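Putative dehydrogenase (Amycolatopsis orientalis, PDB 5A9T) catalyses the NADPH-dependent, stereoselective reduction of imines to amines. Local coordinates at residues A52-I55 and V56-V59; P224-E228 and G229-G233; M240-T243 and T244-I248. One frame throughout, in Å; residues are numbered along the deposited sequence. Where two conformers were deposited one is given.

Contact 1 belongs to the nucleotide-binding domain, contacts 2 and 3 to the C-terminal helical one. Between centres, contact 1 is about 54 Å from contact 2 and about 61 Å from contact 3, across the chain. Contacts 2 and 3, at the end of helix 199-228 and on the next helix, 238-255, have centres about 22 Å apart and nearest atoms about 6 Å apart, and both meet the second subunit. In contact 1 the Ile55 side chain is about 8 Å from that of Arg36, an NADP(+)-binding residue, though no cofactor is bound to this chain. Contact 3 supplies Asn241 to the amine pocket; the Ile226 side chain of contact 2 lies about 10 Å from a bound amine.

Contact 1: residues A52-I55 and V56-V59; sequences ADDI and VDAV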
loop_
_atom_site.group_PDB
_atom_site.type_symbol
_atom_site.label_atom_id
_atom_site.label_comp_id
_atom_site.label_asym_id
_atom_site.label_seq_id
_atom_site.Cartn_x
_atom_site.Cartn_y
_atom_site.Cartn_z
ATOM N N ALA A 52 11.985 -41.685 3.289
ATOM C CA ALA A 52 11.621 -42.616 4.365
ATOM C C ALA A 52 10.158 -42.873 4.138
ATOM O O ALA A 52 9.297 -41.952 4.181
ATOM C CB ALA A 52 11.807 -42.009 5.738
ATOM N N ASP A 53 9.821 -44.048 3.881
ATOM C CA ASP A 53 8.372 -44.405 3.803
ATOM C C ASP A 53 7.561 -44.281 5.137
ATOM O O ASP A 53 6.395 -43.863 5.066
ATOM C CB ASP A 53 8.214 -45.876 3.272
ATOM C CG ASP A 53 8.621 -46.024 1.745
ATOM O OD1 ASP A 53 8.447 -45.062 0.975
ATOM O OD2 ASP A 53 9.154 -47.103 1.356
ATOM N N ASP A 54 8.181 -44.610 6.285
ATOM C CA ASP A 54 7.439 -44.614 7.512
ATOM C C ASP A 54 7.800 -43.340 8.296
ATOM O O ASP A 54 8.967 -42.964 8.381
ATOM C CB ASP A 54 7.757 -45.875 8.274
ATOM C CG ASP A 54 7.161 -45.998 9.668
ATOM O OD1 ASP A 54 6.405 -45.214 10.401
ATOM O OD2 ASP A 54 7.475 -47.141 10.098
ATOM N N ILE A 55 6.760 -42.715 8.816
ATOM C CA ILE A 55 6.991 -41.512 9.634
ATOM C C ILE A 55 7.901 -41.730 10.797
ATOM O O ILE A 55 8.674 -40.797 11.152
ATOM C CB ILE A 55 5.658 -40.823 10.016
ATOM C CG1 ILE A 55 5.833 -39.401 10.576
ATOM C CG2 ILE A 55 4.905 -41.632 11.036
ATOM C CD1 ILE A 55 6.462 -38.432 9.649
ATOM N N VAL A 56 7.898 -42.920 11.433
ATOM C CA VAL A 56 8.775 -43.097 12.529
ATOM C C VAL A 56 10.241 -43.032 12.054
ATOM O O VAL A 56 11.140 -42.439 12.728
ATOM C CB VAL A 56 8.460 -44.437 13.227
ATOM C CG1 VAL A 56 9.483 -44.725 14.334
ATOM C CG2 VAL A 56 7.059 -44.427 13.861
ATOM N N ASP A 57 10.546 -43.675 10.940
ATOM C CA ASP A 57 11.891 -43.605 10.430
ATOM C C ASP A 57 12.258 -42.185 10.007
ATOM O O ASP A 57 13.374 -41.718 10.239
ATOM C CB ASP A 57 12.074 -44.565 9.263
ATOM C CG ASP A 57 11.878 -46.050 9.649
ATOM O OD1 ASP A 57 12.215 -46.481 10.780
ATOM O OD2 ASP A 57 11.382 -46.786 8.751
ATOM N N ALA A 58 11.328 -41.441 9.405
ATOM C CA ALA A 58 11.628 -40.081 9.029
ATOM C C ALA A 58 11.935 -39.207 10.248
ATOM O O ALA A 58 12.898 -38.482 10.262
ATOM C CB ALA A 58 10.460 -39.470 8.306
ATOM N N VAL A 59 11.099 -39.316 11.259
ATOM C CA VAL A 59 11.311 -38.562 12.525
ATOM C C VAL A 59 12.655 -38.969 13.159
ATOM O O VAL A 59 13.404 -38.093 13.727
ATOM C CB VAL A 59 10.114 -38.835 13.476
ATOM C CG1 VAL A 59 10.351 -38.402 14.908
ATOM C CG2 VAL A 59 8.900 -38.059 12.925
#
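A helix N-terminus is capped here: Asp54 ends the loop after strand 50-51, and its carboxylate accepts from Val56 in the first turn of helix 55-60. The Val56 N to Asp54 OD1 bond measures 2.9 Å and is nearly straight at 169°, although the N-H meets the oxygen from above the carboxylate plane, 61° out of it. With CG anti to the backbone N (chi1 174°), the carboxylate turns back alongside Val56, and Asp54 OD1 also lies 3.6 Å from Val56 CG2. Asp54 O meanwhile accepts from Ala58 N at 3.0 Å, so one residue uses both side chain and backbone to bind the opening turn. Val59 N likewise bonds to Ile55 O at 2.8 Å, the next i to i+4 link of the helix. This N-cap joins strand to helix at the edge of the Rossmann-type NADP-binding domain. The apolar face is made by Ala52 CB, 3.9 Å from Ala58 CB, and by Ile55 CG1, 4.1 Å from Val59 CG2. Strand 30-34 covers this face through Thr32 and Trp34, while Ile55 also meets Leu79 and Pro81.

Contact 2: residues P224-E228 and G229-G233; sequences PTIDE and GVYPG
Helix 199-228 stops just before a glycine: Gly229 N closes the last turn on Thr225 O at 3.1 Å, and the positive phi of Gly229 (82°), a value that favours glycine, turns the chain out of the helix. Thr225 O lies 4.5 Å from Val230 N, too far for the direct bond of a Schellman motif, and a water bridges them. That water donates to Thr225 O at 2.7 Å and to Glu228 OE1 at 2.6 Å while accepting from Val230 N at 2.9 Å. Glu228 reaches it because CG stands anti to the backbone N (chi1 177°), which also brings Glu228 CG to 4.0 Å from Val230 CG2. Beyond this turn the Tyr231 ring slants back across Ile226, its CE1 4.3 Å from Ile226 CG1, and its buried hydroxyl is hydrogen-bonded to Glu287 and Arg290 near the C-terminus. With a phenylalanine in place of Tyr231, the Glu287 and Arg290 side chains would probably lose the hydroxyl that bonds to both. Ile226 belongs to a calcium site seen in this protein, though no calcium is bound there in this chain. On the subunit interface, Ile226 packs on Leu186 of the second subunit, and the Asp227 carboxylate accepts from the backbone N atoms of Ala199 and Ala200, at the start of that subunit's helix 199-228.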
loop_
_atom_site.group_PDB
_atom_site.type_symbol
_atom_site.label_atom_id
_atom_site.label_comp_id
_atom_site.label_asym_id
_atom_site.label_seq_id
_atom_site.Cartn_x
_atom_site.Cartn_y
_atom_site.Cartn_z
ATOM N N PRO A 224 3.022 6.044 16.203
ATOM C CA PRO A 224 3.000 6.287 17.671
ATOM C C PRO A 224 1.740 6.976 18.110
ATOM O O PRO A 224 1.336 6.760 19.273
ATOM C CB PRO A 224 4.283 7.133 17.890
ATOM C CG PRO A 224 5.185 6.707 16.802
ATOM C CD PRO A 224 4.255 6.533 15.576
ATOM N N THR A 225 1.158 7.825 17.274
ATOM C CA THR A 225 -0.086 8.494 17.615
ATOM C C THR A 225 -1.280 7.503 17.700
ATOM O O THR A 225 -2.129 7.490 18.592
ATOM C CB THR A 225 -0.378 9.629 16.602
ATOM O OG1 THR A 225 0.684 10.539 16.665
ATOM C CG2 THR A 225 -1.640 10.373 16.967
ATOM N N ILE A 226 -1.259 6.483 16.810
ATOM C CA ILE A 226 -2.187 5.384 16.894
ATOM C C ILE A 226 -2.146 4.662 18.200
ATOM O O ILE A 226 -3.148 4.393 18.884
ATOM C CB ILE A 226 -2.094 4.453 15.646
ATOM C CG1 ILE A 226 -2.480 5.186 14.360
ATOM C CG2 ILE A 226 -2.883 3.183 15.926
ATOM C CD1 ILE A 226 -2.031 4.474 13.117
ATOM N N ASP A 227 -0.926 4.305 18.615
ATOM C CA ASP A 227 -0.745 3.589 19.848
ATOM C C ASP A 227 -1.138 4.431 21.083
ATOM O O ASP A 227 -1.664 3.893 22.045
ATOM C CB ASP A 227 0.728 3.167 19.977
ATOM C CG ASP A 227 1.087 2.123 18.977
ATOM O OD1 ASP A 227 0.155 1.269 18.708
ATOM O OD2 ASP A 227 2.266 2.105 18.478
ATOM N N GLU A 228 -0.931 5.753 21.015
ATOM C CA GLU A 228 -1.442 6.644 22.090
ATOM C C GLU A 228 -2.944 6.604 22.258
ATOM O O GLU A 228 -3.441 6.669 23.414
ATOM C CB GLU A 228 -0.913 8.086 21.855
ATOM C CG GLU A 228 -1.452 9.137 22.882
ATOM C CD GLU A 228 -1.197 10.550 22.417
ATOM O OE1 GLU A 228 -1.602 10.945 21.318
ATOM O OE2 GLU A 228 -0.475 11.231 23.214
ATOM N N GLY A 229 -3.650 6.517 21.138
ATOM C CA GLY A 229 -5.107 6.247 21.197
ATOM C C GLY A 229 -6.020 7.429 21.455
ATOM O O GLY A 229 -7.132 7.207 21.902
ATOM N N VAL A 230 -5.544 8.662 21.247
ATOM C CA VAL A 230 -6.331 9.900 21.395
ATOM C C VAL A 230 -6.842 10.362 20.047
ATOM O O VAL A 230 -8.055 10.768 19.870
ATOM C CB VAL A 230 -5.502 10.995 22.081
ATOM C CG1 VAL A 230 -6.277 12.309 22.027
ATOM C CG2 VAL A 230 -5.163 10.534 23.468
ATOM N N TYR A 231 -5.985 10.372 19.047
ATOM C CA TYR A 231 -6.299 10.699 17.640
ATOM C C TYR A 231 -6.838 12.069 17.479
ATOM O O TYR A 231 -7.894 12.255 16.892
ATOM C CB TYR A 231 -7.292 9.708 17.067
ATOM C CG TYR A 231 -7.047 8.213 17.246
ATOM C CD1 TYR A 231 -6.159 7.528 16.420
ATOM C CD2 TYR A 231 -7.664 7.517 18.209
ATOM C CE1 TYR A 231 -5.973 6.197 16.584
ATOM C CE2 TYR A 231 -7.450 6.176 18.442
ATOM C CZ TYR A 231 -6.583 5.510 17.574
ATOM O OH TYR A 231 -6.410 4.070 17.750
ATOM N N PRO A 232 -6.162 13.075 18.014
ATOM C CA PRO A 232 -6.688 14.402 17.780
ATOM C C PRO A 232 -6.756 14.753 16.281
ATOM O O PRO A 232 -5.881 14.443 15.447
ATOM C CB PRO A 232 -5.660 15.302 18.552
ATOM C CG PRO A 232 -4.357 14.554 18.402
ATOM C CD PRO A 232 -4.784 13.101 18.564
ATOM N N GLY A 233 -7.874 15.457 15.949
ATOM C CA GLY A 233 -8.122 15.872 14.606
ATOM C C GLY A 233 -7.833 17.262 14.154
ATOM O O GLY A 233 -8.123 17.591 13.007
HETATM O O HOH W 1 -3.305 9.660 19.781
#

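Contact 3: residues M240-T243 and T244-I248; sequences MNVT and TLKHI. With YLG ((1R)-1-methyl-1,2,3,4-tetrahydroisoquinoline), chain B.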
loop_
_atom_site.group_PDB
_atom_site.type_symbol
_atom_site.label_atom_id
_atom_site.label_comp_id
_atom_site.label_asym_id
_atom_site.label_seq_id
_atom_site.Cartn_x
_atom_site.Cartn_y
_atom_site.Cartn_z
ATOM N N MET A 240 -13.278 15.377 7.225
ATOM C CA MET A 240 -12.733 16.052 6.086
ATOM C C MET A 240 -12.393 15.090 4.940
ATOM O O MET A 240 -12.497 15.388 3.798
ATOM C CB MET A 240 -11.556 16.931 6.410
ATOM C CG MET A 240 -11.970 18.148 7.248
ATOM S SD MET A 240 -10.544 18.908 8.054
ATOM C CE MET A 240 -9.551 19.296 6.648
ATOM N N ASN A 241 -11.983 13.916 5.305
ATOM C CA ASN A 241 -11.690 12.822 4.364
ATOM C C ASN A 241 -12.898 12.250 3.710
ATOM O O ASN A 241 -12.752 11.736 2.570
ATOM C CB ASN A 241 -10.827 11.750 5.069
ATOM C CG ASN A 241 -9.441 12.217 5.356
ATOM O OD1 ASN A 241 -9.174 12.710 6.509
ATOM N ND2 ASN A 241 -8.614 12.200 4.433
ATOM N N VAL A 242 -14.048 12.350 4.343
ATOM C CA VAL A 242 -15.293 11.903 3.647
ATOM C C VAL A 242 -15.436 12.825 2.473
ATOM O O VAL A 242 -15.816 12.353 1.329
ATOM C CB VAL A 242 -16.474 12.008 4.631
ATOM C CG1 VAL A 242 -17.854 11.921 3.819
ATOM C CG2 VAL A 242 -16.460 10.952 5.689
ATOM N N THR A 243 -15.227 14.124 2.550
ATOM C CA THR A 243 -15.241 15.073 1.429
ATOM C C THR A 243 -14.323 14.693 0.268
ATOM O O THR A 243 -14.651 14.685 -0.938
ATOM C CB THR A 243 -15.017 16.565 1.900
ATOM O OG1 THR A 243 -15.978 16.826 2.932
ATOM C CG2 THR A 243 -14.996 17.533 0.798
ATOM N N THR A 244 -13.075 14.296 0.609
ATOM C CA THR A 244 -12.077 13.946 -0.402
ATOM C C THR A 244 -12.604 12.664 -1.153
ATOM O O THR A 244 -12.512 12.616 -2.349
ATOM C CB THR A 244 -10.725 13.603 0.276
ATOM O OG1 THR A 244 -10.379 14.767 1.076
ATOM C CG2 THR A 244 -9.725 13.373 -0.674
ATOM N N LEU A 245 -13.168 11.725 -0.454
ATOM C CA LEU A 245 -13.669 10.511 -1.062
ATOM C C LEU A 245 -14.869 10.822 -1.971
ATOM O O LEU A 245 -14.995 10.198 -3.024
ATOM C CB LEU A 245 -13.991 9.431 -0.081
ATOM C CG LEU A 245 -12.745 8.608 0.355
ATOM C CD1 LEU A 245 -12.953 7.964 1.676
ATOM C CD2 LEU A 245 -12.333 7.636 -0.752
ATOM N N LYS A 246 -15.735 11.711 -1.475
ATOM C CA LYS A 246 -16.873 12.138 -2.401
ATOM C C LYS A 246 -16.322 12.683 -3.705
ATOM O O LYS A 246 -16.891 12.362 -4.836
ATOM C CB LYS A 246 -17.776 13.166 -1.612
ATOM C CG LYS A 246 -18.607 12.570 -0.570
ATOM C CD LYS A 246 -19.394 13.677 0.176
ATOM C CE LYS A 246 -20.399 12.949 1.025
ATOM N NZ LYS A 246 -21.187 13.760 1.974
ATOM N N HIS A 247 -15.240 13.464 -3.678
ATOM C CA HIS A 247 -14.570 13.993 -4.809
ATOM C C HIS A 247 -14.029 12.872 -5.748
ATOM O O HIS A 247 -14.141 12.884 -7.016
ATOM C CB HIS A 247 -13.515 14.982 -4.363
ATOM C CG HIS A 247 -13.270 15.987 -5.381
ATOM N ND1 HIS A 247 -14.098 17.091 -5.536
ATOM C CD2 HIS A 247 -12.382 16.012 -6.407
ATOM C CE1 HIS A 247 -13.716 17.764 -6.610
ATOM N NE2 HIS A 247 -12.657 17.154 -7.126
ATOM N N ILE A 248 -13.350 11.895 -5.110
ATOM C CA ILE A 248 -12.807 10.790 -5.840
ATOM C C ILE A 248 -13.924 10.069 -6.585
ATOM O O ILE A 248 -13.753 9.615 -7.750
ATOM C CB ILE A 248 -11.989 9.825 -4.937
ATOM C CG1 ILE A 248 -10.786 10.607 -4.448
ATOM C CG2 ILE A 248 -11.681 8.519 -5.656
ATOM C CD1 ILE A 248 -10.150 9.877 -3.264
HETATM C C4 YLG B . -5.426 11.139 1.866
HETATM C C14 YLG B . -5.437 10.338 3.005
HETATM C C5 YLG B . -5.201 10.795 4.335
HETATM C C6 YLG B . -5.182 10.008 5.456
HETATM C C11 YLG B . -5.442 8.689 5.188
HETATM C C8 YLG B . -3.437 12.405 5.105
HETATM C C10 YLG B . -4.907 12.203 4.630
HETATM C C12 YLG B . -5.679 8.189 3.882
HETATM C C13 YLG B . -5.712 8.994 2.751
HETATM N N2 YLG B . -5.199 13.011 3.441
HETATM C C3 YLG B . -4.834 12.584 2.113
#
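Asn241 and Leu245 are linked across one turn of helix 238-255, in the helical C-terminal domain. Successive i to i+4 bonds build the turn: Leu245 N to Asn241 O at 3.1 Å, Lys246 N to Val242 O at 2.9 Å and His247 N to Thr243 O at 3.1 Å. The one before them, Thr244 N to Met240 O, is weak at 3.4 Å. The close packing is on the buried side. There Leu245 folds back along the turn, its CG 3.8 Å from Asn241 O, and its side chain is covered by Leu269 of helix 260-274 and by Tyr179 of the second subunit. Thr244 packs on that same tyrosine, and Asn241, with Tyr282 and Tyr283, is one of the residues around the bound (1R)-1-methyl-1,2,3,4-tetrahydroisoquinoline, consistent with a pocket close to the subunit interface. His247, by contrast, is exposed yet turns off the helix to give its NE2 a hydrogen bond with Gly97 O of the second subunit. Toward solvent the side chains are looser: Met240 and Thr243 are exposed and contribute chiefly through their carbonyls. Lys246, on the same open side, sets CG beside its own backbone N (chi1 -73°) and then extends, so that the methylene chain runs back over the preceding turn. Lys246 CG lies 3.4 Å from Val242 O, and farther out Lys246 CE rests 3.9 Å from Val242 CG1.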